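Local coordinates for deseasin MCP-01 (Pseudoalteromonas sp., PDB 3VV3), which degrades collagen as a bacterial serine protease of the subtilisin family, at residues A[24-27]-A[28-32]; A[227-230]-A[231-235]; A[304-307]-A[308-311]; A[114-117]-A[118-121]; A[280-283]-A[284-287]. All coordinates share one frame; numbering follows the deposited sequence.

Contacts 1, 2 and 3 sit side by side at one edge of the subtilisin-like domain, while contacts 4 and 5 stand apart. Contact 1 holds two calcium ions and joins contact 2 through a probable hydrogen bond from T24 N to S230 O of 2.8 Å. Contact 2 is tied to contact 3 by N306 ND2, 3.0 Å from D232 O, also a probable bond. The centre of contact 5 lies about 19 Å from those of contacts 1 and 4. Contacts 4 and 5 relate to the probable Ser-His-Asp triad through the chain: contact 4 follows helix 105-114, which begins with the probable histidine, and contact 5 lies towards the far end of helix 269-284 from the probable serine.

Contact 1: A[24-27]-A[28-32]; sequences TADA and DIDAP. With CA (calcium ion), chain D; CA (calcium ion), chain E.
D26, D28 and D30 close their carboxylates round a pair of calcium ions, a binuclear site built by a short loop with an aspartate at every second position, just ahead of helix 31-34. The packed part is the carboxylate cluster. D26 OD1 bridges the metals, 2.3 Å from the calcium of chain D, and also ligates the one of chain E; D30 OD1 does the same from the other segment. The two bridging atoms, D26 OD1 and D30 OD1, stand only 3.2 Å apart, a closeness of like charges that the two shared cations probably make tolerable. Both groups also use OD2 on the chain E calcium, gripping it as bidentate ligands. D28 serves the chain D ion alone, with both oxygens, each at 2.6 Å. Its CG lies between its own backbone N and carbonyl carbon (chi1 61°), which swings OD1 back over the chain to accept from D30 N in an Asx turn. Two of the metal-bound oxygens have partners outside the loop as well: N17 N bonds to D28 OD2 and N320 ND2 to D30 OD2.

The looser side is made of water. Three waters finish the shell of the chain D calcium, and three more bind the other, which takes one further ligand from beyond the loop. The backbone adds little across the join: D28 N to D26 O is a weak, bent bond. One water of the chain E calcium works inward instead, its oxygen 2.7 Å from the carbonyl oxygen D26 O and 3.0 Å from D28 O.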
loop_
_atom_site.group_PDB
_atom_site.type_symbol
_atom_site.label_atom_id
_atom_site.label_comp_id
_atom_site.label_asym_id
_atom_site.label_seq_id
_atom_site.Cartn_x
_atom_site.Cartn_y
_atom_site.Cartn_z
ATOM N N THR A 24 -4.503 -23.143 -4.723
ATOM C CA THR A 24 -4.537 -24.542 -4.328
ATOM C C THR A 24 -5.687 -24.769 -3.368
ATOM O O THR A 24 -5.816 -24.050 -2.376
ATOM C CB THR A 24 -3.238 -24.937 -3.627
ATOM O OG1 THR A 24 -2.125 -24.654 -4.487
ATOM C CG2 THR A 24 -3.254 -26.421 -3.263
ATOM N N ALA A 25 -6.531 -25.756 -3.662
ATOM C CA ALA A 25 -7.645 -26.067 -2.768
ATOM C C ALA A 25 -7.143 -26.313 -1.339
ATOM O O ALA A 25 -6.128 -26.978 -1.128
ATOM C CB ALA A 25 -8.453 -27.268 -3.288
ATOM N N ASP A 26 -7.867 -25.752 -0.373
ATOM C CA ASP A 26 -7.587 -25.880 1.064
ATOM C C ASP A 26 -6.427 -25.042 1.605
ATOM O O ASP A 26 -6.050 -25.186 2.774
ATOM C CB ASP A 26 -7.452 -27.335 1.528
ATOM C CG ASP A 26 -7.779 -27.489 3.005
ATOM O OD1 ASP A 26 -8.730 -26.823 3.452
ATOM O OD2 ASP A 26 -7.088 -28.243 3.712
ATOM N N ALA A 27 -5.855 -24.184 0.763
ATOM C CA ALA A 27 -4.917 -23.180 1.245
ATOM C C ALA A 27 -5.762 -22.042 1.800
ATOM O O ALA A 27 -6.035 -21.062 1.115
ATOM C CB ALA A 27 -4.021 -22.688 0.122
ATOM N N ASP A 28 -6.206 -22.206 3.039
ATOM C CA ASP A 28 -7.147 -21.279 3.656
ATOM C C ASP A 28 -7.171 -21.533 5.156
ATOM O O ASP A 28 -6.479 -22.423 5.651
ATOM C CB ASP A 28 -8.554 -21.406 3.042
ATOM C CG ASP A 28 -9.161 -22.796 3.224
ATOM O OD1 ASP A 28 -9.084 -23.336 4.348
ATOM O OD2 ASP A 28 -9.721 -23.333 2.244
ATOM N N ILE A 29 -7.955 -20.745 5.883
ATOM C CA ILE A 29 -7.969 -20.849 7.337
ATOM C C ILE A 29 -9.106 -21.725 7.858
ATOM O O ILE A 29 -9.323 -21.811 9.065
ATOM C CB ILE A 29 -8.004 -19.440 8.018
ATOM C CG1 ILE A 29 -9.370 -18.762 7.837
ATOM C CG2 ILE A 29 -6.871 -18.577 7.479
ATOM C CD1 ILE A 29 -9.525 -17.464 8.637
ATOM N N ASP A 30 -9.819 -22.384 6.944
ATOM C CA ASP A 30 -10.927 -23.268 7.320
ATOM C C ASP A 30 -12.010 -22.525 8.105
ATOM O O ASP A 30 -12.487 -23.019 9.133
ATOM C CB ASP A 30 -10.427 -24.473 8.144
ATOM C CG ASP A 30 -9.800 -25.574 7.282
ATOM O OD1 ASP A 30 -10.054 -25.608 6.062
ATOM O OD2 ASP A 30 -9.069 -26.418 7.832
ATOM N N ALA A 31 -12.411 -21.352 7.616
ATOM C CA ALA A 31 -13.411 -20.541 8.308
ATOM C C ALA A 31 -14.804 -21.188 8.361
ATOM O O ALA A 31 -15.448 -21.167 9.406
ATOM C CB ALA A 31 -13.490 -19.142 7.703
ATOM N N PRO A 32 -15.287 -21.748 7.234
ATOM C CA PRO A 32 -16.634 -22.337 7.300
ATOM C C PRO A 32 -16.715 -23.477 8.308
ATOM O O PRO A 32 -17.734 -23.644 8.980
ATOM C CB PRO A 32 -16.863 -22.857 5.876
ATOM C CG PRO A 32 -15.961 -21.984 5.013
ATOM C CD PRO A 32 -14.736 -21.781 5.863
HETATM CA CA CA D . -10.518 -25.388 3.571
HETATM CA CA CA E . -8.325 -27.564 5.792
HETATM O O HOH W 1 -6.793 -25.410 5.403
HETATM O O HOH W 2 -12.035 -27.120 3.882
HETATM O O HOH W 3 -11.097 -25.662 1.344
HETATM O O HOH W 4 -12.550 -24.014 4.364
HETATM O O HOH W 5 -10.218 -28.747 5.519
HETATM O O HOH W 6 -7.994 -29.811 6.799
#

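Contact 2: A[227-230]-A[231-235]; sequences STDS and RDNMS
R231 meets D229 within a type I beta turn, D229 to D232, organised by the carboxylate of its first residue, D229. R231 N donates to D229 OD1 at 2.9 Å, closing an Asx turn. The R231 chain bends twice, laying its guanidinium nearly parallel (17°) to the D229 carboxylate; D229 OD2 sits over one face, 3.3 Å from R231 NH2, a salt bridge of charge alone. S230 OG takes R231 NH1 in the guanidinium plane, while D141 of the second subunit is its stronger partner. D232 N reaches D229 O; one water links D232 OD1 with T228 OG1 and D229 O, and D232 OD2 forms a salt bridge with R318. N233 N meets D229 OD1 on the face opposite R231 N, and N233 ND2 takes the syn lone pair of D229 OD2 at 3.0 Å, so three N-H groups fix the carboxylate's rotation. M234 and T228 form a single beta bridge, flanked by D229 N to N233 O and S235 N to S227 O. S235 OG is hydrogen-bonded to S227 OG (2.7 Å) and to S252 OG. The turn follows strand 222-228, whose T228 pairs with A249 in the sheet, and S227 packs on helix 269-284.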
loop_
_atom_site.group_PDB
_atom_site.type_symbol
_atom_site.label_atom_id
_atom_site.label_comp_id
_atom_site.label_asym_id
_atom_site.label_seq_id
_atom_site.Cartn_x
_atom_site.Cartn_y
_atom_site.Cartn_z
ATOM N N SER A 227 2.661 -12.831 5.552
ATOM C CA SER A 227 1.564 -13.035 4.618
ATOM C C SER A 227 1.752 -14.296 3.772
ATOM O O SER A 227 2.862 -14.613 3.350
ATOM C CB SER A 227 1.433 -11.817 3.695
ATOM O OG SER A 227 0.450 -12.044 2.697
ATOM N N THR A 228 0.649 -14.997 3.526
ATOM C CA THR A 228 0.631 -16.153 2.626
ATOM C C THR A 228 -0.337 -15.923 1.471
ATOM O O THR A 228 -1.197 -15.030 1.525
ATOM C CB THR A 228 0.242 -17.450 3.377
ATOM O OG1 THR A 228 -1.082 -17.323 3.923
ATOM C CG2 THR A 228 1.222 -17.725 4.503
ATOM N N ASP A 229 -0.207 -16.739 0.424
ATOM C CA ASP A 229 -1.036 -16.591 -0.762
ATOM C C ASP A 229 -1.947 -17.797 -1.012
ATOM O O ASP A 229 -2.018 -18.731 -0.203
ATOM C CB ASP A 229 -0.182 -16.277 -2.007
ATOM C CG ASP A 229 0.719 -17.440 -2.426
ATOM O OD1 ASP A 229 0.429 -18.605 -2.074
ATOM O OD2 ASP A 229 1.729 -17.179 -3.121
ATOM N N SER A 230 -2.653 -17.762 -2.134
ATOM C CA SER A 230 -3.671 -18.771 -2.417
ATOM C C SER A 230 -3.088 -20.150 -2.740
ATOM O O SER A 230 -3.840 -21.108 -2.898
ATOM C CB SER A 230 -4.556 -18.325 -3.576
ATOM O OG SER A 230 -3.785 -18.214 -4.765
ATOM N N ARG A 231 -1.769 -20.235 -2.873
ATOM C CA ARG A 231 -1.095 -21.521 -3.064
ATOM C C ARG A 231 -0.424 -21.975 -1.766
ATOM O O ARG A 231 0.323 -22.955 -1.747
ATOM C CB ARG A 231 -0.055 -21.447 -4.194
ATOM C CG ARG A 231 -0.645 -21.324 -5.592
ATOM C CD ARG A 231 -1.110 -19.896 -5.870
ATOM N NE ARG A 231 0.004 -19.000 -6.180
ATOM C CZ ARG A 231 -0.034 -17.680 -6.025
ATOM N NH1 ARG A 231 -1.118 -17.105 -5.525
ATOM N NH2 ARG A 231 1.021 -16.940 -6.347
ATOM N N ASP A 232 -0.696 -21.251 -0.683
ATOM C CA ASP A 232 -0.028 -21.477 0.598
ATOM C C ASP A 232 1.484 -21.221 0.564
ATOM O O ASP A 232 2.202 -21.682 1.451
ATOM C CB ASP A 232 -0.346 -22.875 1.172
ATOM C CG ASP A 232 -1.354 -22.829 2.321
ATOM O OD1 ASP A 232 -1.713 -21.722 2.778
ATOM O OD2 ASP A 232 -1.808 -23.911 2.761
ATOM N N ASN A 233 1.967 -20.479 -0.438
ATOM C CA ASN A 233 3.349 -19.987 -0.405
ATOM C C ASN A 233 3.407 -18.869 0.611
ATOM O O ASN A 233 2.372 -18.307 0.976
ATOM C CB ASN A 233 3.784 -19.331 -1.723
ATOM C CG ASN A 233 3.627 -20.230 -2.943
ATOM O OD1 ASN A 233 4.013 -21.398 -2.935
ATOM N ND2 ASN A 233 3.103 -19.651 -4.031
ATOM N N MET A 234 4.610 -18.505 1.040
ATOM C CA MET A 234 4.753 -17.201 1.672
ATOM C C MET A 234 4.653 -16.177 0.545
ATOM O O MET A 234 5.282 -16.328 -0.508
ATOM C CB MET A 234 6.082 -17.068 2.415
ATOM C CG MET A 234 6.267 -15.699 3.061
ATOM S SD MET A 234 7.673 -15.615 4.192
ATOM C CE MET A 234 9.043 -15.627 3.038
ATOM N N SER A 235 3.825 -15.157 0.742
ATOM C CA SER A 235 3.618 -14.143 -0.281
ATOM C C SER A 235 4.968 -13.590 -0.691
ATOM O O SER A 235 5.817 -13.374 0.154
ATOM C CB SER A 235 2.742 -13.018 0.276
ATOM O OG SER A 235 1.507 -13.535 0.731
HETATM O O HOH W 7 -2.554 -19.160 2.493
#

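Contact 3: A[304-307]-A[308-311]; sequences DANA and ALNG
N306 meets A308, L309 and N310 in a tight local turn, a side-chain-to-backbone contact at the exit of strand 304-305, on the way to its antiparallel partner 317-318. The amide of N306 does most of the work. With CG swung away from its own backbone N (chi1 -175°), the side chain folds towards the following residues and presents OD1 to L309 N, 2.9 Å away and lying in the carbonyl plane on a lone pair. The same oxygen is flanked by carbon: A308 CB and L309 CG are each 3.3 Å from N306 OD1, and L309 CD1 lies 3.7 Å from N306 CG. At the other end of that amide ND2 donates to D232 O of a neighbouring loop, which pins both of its ends.

N306 O accepts N310 N at 2.9 Å and, weakly, L309 N. A water lies 2.9 Å from A307 O and 2.8 Å from N310 O. A308 and L309 pack on M234 of the loop after strand 222-228, and L309 also on R318. The N310 N to N306 O bond, over helical backbone angles at A307 to L309, makes this an alpha-turn in the link of a two-stranded antiparallel ribbon.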
loop_
_atom_site.group_PDB
_atom_site.type_symbol
_atom_site.label_atom_id
_atom_site.label_comp_id
_atom_site.label_asym_id
_atom_site.label_seq_id
_atom_site.Cartn_x
_atom_site.Cartn_y
_atom_site.Cartn_z
ATOM N N ASP A 304 -1.777 -24.741 10.399
ATOM C CA ASP A 304 -1.297 -25.833 9.552
ATOM C C ASP A 304 0.196 -25.689 9.296
ATOM O O ASP A 304 0.670 -24.604 8.972
ATOM C CB ASP A 304 -2.039 -25.848 8.212
ATOM C CG ASP A 304 -3.504 -26.213 8.355
ATOM O OD1 ASP A 304 -3.813 -27.138 9.142
ATOM O OD2 ASP A 304 -4.342 -25.585 7.670
ATOM N N ALA A 305 0.937 -26.785 9.439
ATOM C CA ALA A 305 2.352 -26.776 9.107
ATOM C C ALA A 305 2.514 -26.273 7.683
ATOM O O ALA A 305 1.798 -26.698 6.775
ATOM C CB ALA A 305 2.951 -28.167 9.255
ATOM N N ASN A 306 3.461 -25.366 7.491
ATOM C CA ASN A 306 3.628 -24.726 6.198
ATOM C C ASN A 306 5.088 -24.776 5.754
ATOM O O ASN A 306 5.969 -24.264 6.439
ATOM C CB ASN A 306 3.111 -23.281 6.280
ATOM C CG ASN A 306 3.147 -22.571 4.942
ATOM O OD1 ASN A 306 4.199 -22.117 4.505
ATOM N ND2 ASN A 306 1.992 -22.454 4.294
ATOM N N ALA A 307 5.341 -25.417 4.615
ATOM C CA ALA A 307 6.709 -25.594 4.131
ATOM C C ALA A 307 7.441 -24.262 3.932
ATOM O O ALA A 307 8.626 -24.143 4.254
ATOM C CB ALA A 307 6.716 -26.409 2.838
ATOM N N ALA A 308 6.734 -23.269 3.397
ATOM C CA ALA A 308 7.339 -21.969 3.117
ATOM C C ALA A 308 7.670 -21.183 4.388
ATOM O O ALA A 308 8.671 -20.460 4.442
ATOM C CB ALA A 308 6.428 -21.145 2.208
ATOM N N LEU A 309 6.833 -21.322 5.409
ATOM C CA LEU A 309 7.022 -20.574 6.654
ATOM C C LEU A 309 7.967 -21.284 7.622
ATOM O O LEU A 309 8.492 -20.676 8.554
ATOM C CB LEU A 309 5.672 -20.301 7.325
ATOM C CG LEU A 309 4.706 -19.462 6.475
ATOM C CD1 LEU A 309 3.300 -19.539 7.040
ATOM C CD2 LEU A 309 5.173 -18.019 6.367
ATOM N N ASN A 310 8.191 -22.572 7.388
ATOM C CA ASN A 310 9.112 -23.341 8.215
ATOM C C ASN A 310 10.535 -22.804 8.125
ATOM O O ASN A 310 11.091 -22.676 7.035
ATOM C CB ASN A 310 9.086 -24.815 7.809
ATOM C CG ASN A 310 10.023 -25.666 8.649
ATOM O OD1 ASN A 310 11.130 -25.997 8.227
ATOM N ND2 ASN A 310 9.586 -26.007 9.850
ATOM N N GLY A 311 11.122 -22.497 9.276
ATOM C CA GLY A 311 12.470 -21.963 9.326
ATOM C C GLY A 311 12.512 -20.464 9.085
ATOM O O GLY A 311 13.572 -19.840 9.176
HETATM O O HOH W 8 6.269 -25.994 9.400
HETATM O O HOH W 9 11.142 -22.641 4.273
#

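Contact 4: A[114-117]-A[118-121]; sequences GASG and NNGV
S116 and G117 run extended into N118, where the chain swings over into the left-handed region (phi 62°, psi 36°) and brings N119 back towards S116. This bend lies in the loop between helix 105-114 and strand 131-136, the return leg of a beta-alpha-beta crossover that starts from strand 89-91 next door in the parallel sheet.

Side-chain contact here is modest. N119 points its CB back at the first segment, and CG stands between its own backbone N and carbonyl carbon (chi1 68°). That torsion brings the flat amide alongside S116, with N119 CG 3.8 Å from S116 CB in van der Waals packing. Which end of this amide is nitrogen and which is oxygen is doubtful. N118, at the exposed side of the bend, lies against T4 of the N-terminal tail.

No clear hydrogen bond joins the two halves, and the shape is held from outside. The N-terminal tail does much of this: D6 OD2 accepts N118 N, N5 OD1 accepts G120 N, and D6 OD1 takes N119 N weakly. On the inner side the backbone of S116 pairs with that of D59, while A115 pairs with G125 and packs on V123, so the start of the loop is anchored and buried while its tip is more open. At the peptide before N118 the positive phi sets N118 CB 3.0 Å from G117 O.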
loop_
_atom_site.group_PDB
_atom_site.type_symbol
_atom_site.label_atom_id
_atom_site.label_comp_id
_atom_site.label_asym_id
_atom_site.label_seq_id
_atom_site.Cartn_x
_atom_site.Cartn_y
_atom_site.Cartn_z
ATOM N N GLY A 114 -14.269 -8.546 10.659
ATOM C CA GLY A 114 -15.676 -8.626 11.017
ATOM C C GLY A 114 -16.729 -7.979 10.132
ATOM O O GLY A 114 -17.708 -7.431 10.645
ATOM N N ALA A 115 -16.580 -8.060 8.809
ATOM C CA ALA A 115 -17.708 -7.713 7.947
ATOM C C ALA A 115 -18.906 -8.597 8.333
ATOM O O ALA A 115 -18.744 -9.786 8.577
ATOM C CB ALA A 115 -17.359 -7.901 6.469
ATOM N N SER A 116 -20.098 -8.010 8.384
ATOM C CA SER A 116 -21.297 -8.735 8.814
ATOM C C SER A 116 -21.511 -9.981 7.965
ATOM O O SER A 116 -21.457 -9.917 6.743
ATOM C CB SER A 116 -22.536 -7.832 8.731
ATOM O OG SER A 116 -22.451 -6.751 9.640
ATOM N N GLY A 117 -21.741 -11.116 8.609
ATOM C CA GLY A 117 -21.905 -12.371 7.895
ATOM C C GLY A 117 -23.359 -12.756 7.699
ATOM O O GLY A 117 -24.193 -12.535 8.581
ATOM N N ASN A 118 -23.656 -13.332 6.540
ATOM C CA ASN A 118 -25.002 -13.815 6.237
ATOM C C ASN A 118 -26.046 -12.712 6.230
ATOM O O ASN A 118 -27.190 -12.930 6.637
ATOM C CB ASN A 118 -25.415 -14.906 7.226
ATOM C CG ASN A 118 -24.972 -16.282 6.785
ATOM O OD1 ASN A 118 -24.491 -17.081 7.593
ATOM N ND2 ASN A 118 -25.129 -16.570 5.496
ATOM N N ASN A 119 -25.666 -11.526 5.771
ATOM C CA ASN A 119 -26.635 -10.440 5.667
ATOM C C ASN A 119 -26.953 -10.105 4.212
ATOM O O ASN A 119 -27.541 -9.070 3.916
ATOM C CB ASN A 119 -26.189 -9.197 6.450
ATOM C CG ASN A 119 -24.976 -8.532 5.845
ATOM O OD1 ASN A 119 -24.231 -9.159 5.096
ATOM N ND2 ASN A 119 -24.773 -7.258 6.160
ATOM N N GLY A 120 -26.565 -11.006 3.315
ATOM C CA GLY A 120 -26.862 -10.880 1.898
ATOM C C GLY A 120 -26.200 -9.705 1.204
ATOM O O GLY A 120 -26.600 -9.322 0.107
ATOM N N VAL A 121 -25.183 -9.120 1.830
ATOM C CA VAL A 121 -24.458 -8.029 1.186
ATOM C C VAL A 121 -22.946 -8.184 1.327
ATOM O O VAL A 121 -22.454 -8.669 2.338
ATOM C CB VAL A 121 -24.913 -6.630 1.684
ATOM C CG1 VAL A 121 -26.141 -6.739 2.568
ATOM C CG2 VAL A 121 -23.788 -5.898 2.386
#

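Contact 5: A[280-283]-A[284-287]; sequences AALV and LSVN
S285 turns its hydroxyl to L282: chi1 of 77° sets OG between the serine's own backbone N and carbonyl carbon and aims it back along the chain. S285 OG donates to L282 O at 2.6 Å, in the carbonyl plane and on a lone pair. S285 N reaches the same oxygen at 3.0 Å from well above that plane, 69° out of it, so one carbonyl is gripped from two directions by a single residue. L284, with CG anti to its carbonyl carbon (chi1 -71°), leans the other way and lays its CG 3.5 Å from A280 O, an oxygen that also accepts L284 N.

All this happens in the C-terminal turns of helix 269-284, the helix of the subtilisin fold whose opening turn carries the probable catalytic serine. Here the regular ladder gives way to shorter steps: S285 N makes a weak bond to A281 O besides the better one to L282 O. V283 O takes two donors, both at 2.9 Å, V286 N from above its carbonyl plane and N287 N nearly along the C=O axis.

The surroundings are mostly apolar. V283 packs on L295 and L298 of helix 292-301 and on A324 and L325 of helix 321-327, while L284 packs on V168 of strand 166-171. L282 faces V321 and L325, and its CD1 comes 3.9 Å from S285 OG. Polar ends also have partners outside the helix end: S285 OG is bonded to S38 OG, and N287 spans A328 O with ND2 and D289 N with OD1.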
loop_
_atom_site.group_PDB
_atom_site.type_symbol
_atom_site.label_atom_id
_atom_site.label_comp_id
_atom_site.label_asym_id
_atom_site.label_seq_id
_atom_site.Cartn_x
_atom_site.Cartn_y
_atom_site.Cartn_z
ATOM N N ALA A 280 -8.327 -14.423 16.598
ATOM C CA ALA A 280 -8.178 -14.261 18.040
ATOM C C ALA A 280 -9.524 -13.922 18.661
ATOM O O ALA A 280 -9.907 -14.498 19.687
ATOM C CB ALA A 280 -7.141 -13.179 18.373
ATOM N N ALA A 281 -10.241 -12.983 18.049
ATOM C CA ALA A 281 -11.565 -12.601 18.547
ATOM C C ALA A 281 -12.536 -13.782 18.513
ATOM O O ALA A 281 -13.333 -13.963 19.438
ATOM C CB ALA A 281 -12.120 -11.424 17.762
ATOM N N LEU A 282 -12.474 -14.581 17.449
ATOM C CA LEU A 282 -13.346 -15.754 17.343
ATOM C C LEU A 282 -13.052 -16.771 18.447
ATOM O O LEU A 282 -13.974 -17.325 19.061
ATOM C CB LEU A 282 -13.235 -16.409 15.954
ATOM C CG LEU A 282 -14.370 -17.391 15.621
ATOM C CD1 LEU A 282 -15.713 -16.673 15.719
ATOM C CD2 LEU A 282 -14.197 -17.977 14.230
ATOM N N VAL A 283 -11.771 -17.000 18.714
ATOM C CA VAL A 283 -11.357 -17.879 19.805
ATOM C C VAL A 283 -11.925 -17.383 21.141
ATOM O O VAL A 283 -12.418 -18.167 21.947
ATOM C CB VAL A 283 -9.817 -17.981 19.900
ATOM C CG1 VAL A 283 -9.402 -18.646 21.205
ATOM C CG2 VAL A 283 -9.243 -18.745 18.694
ATOM N N LEU A 284 -11.863 -16.074 21.366
ATOM C CA LEU A 284 -12.323 -15.508 22.633
ATOM C C LEU A 284 -13.845 -15.552 22.754
ATOM O O LEU A 284 -14.395 -15.302 23.829
ATOM C CB LEU A 284 -11.811 -14.079 22.797
ATOM C CG LEU A 284 -10.312 -13.940 23.069
ATOM C CD1 LEU A 284 -9.879 -12.473 22.935
ATOM C CD2 LEU A 284 -9.978 -14.471 24.454
ATOM N N SER A 285 -14.534 -15.867 21.659
ATOM C CA SER A 285 -15.987 -16.058 21.737
ATOM C C SER A 285 -16.300 -17.473 22.221
ATOM O O SER A 285 -17.432 -17.769 22.619
ATOM C CB SER A 285 -16.677 -15.784 20.393
ATOM O OG SER A 285 -16.490 -16.868 19.490
ATOM N N VAL A 286 -15.289 -18.336 22.190
ATOM C CA VAL A 286 -15.426 -19.739 22.605
ATOM C C VAL A 286 -14.794 -19.996 23.983
ATOM O O VAL A 286 -15.330 -20.746 24.805
ATOM C CB VAL A 286 -14.807 -20.688 21.540
ATOM C CG1 VAL A 286 -14.724 -22.115 22.053
ATOM C CG2 VAL A 286 -15.608 -20.628 20.233
ATOM N N ASN A 287 -13.652 -19.365 24.237
ATOM C CA ASN A 287 -12.948 -19.543 25.507
ATOM C C ASN A 287 -12.334 -18.238 25.997
ATOM O O ASN A 287 -11.191 -17.918 25.670
ATOM C CB ASN A 287 -11.875 -20.636 25.396
ATOM C CG ASN A 287 -11.238 -20.982 26.749
ATOM O OD1 ASN A 287 -11.491 -20.326 27.758
ATOM N ND2 ASN A 287 -10.411 -22.022 26.766
#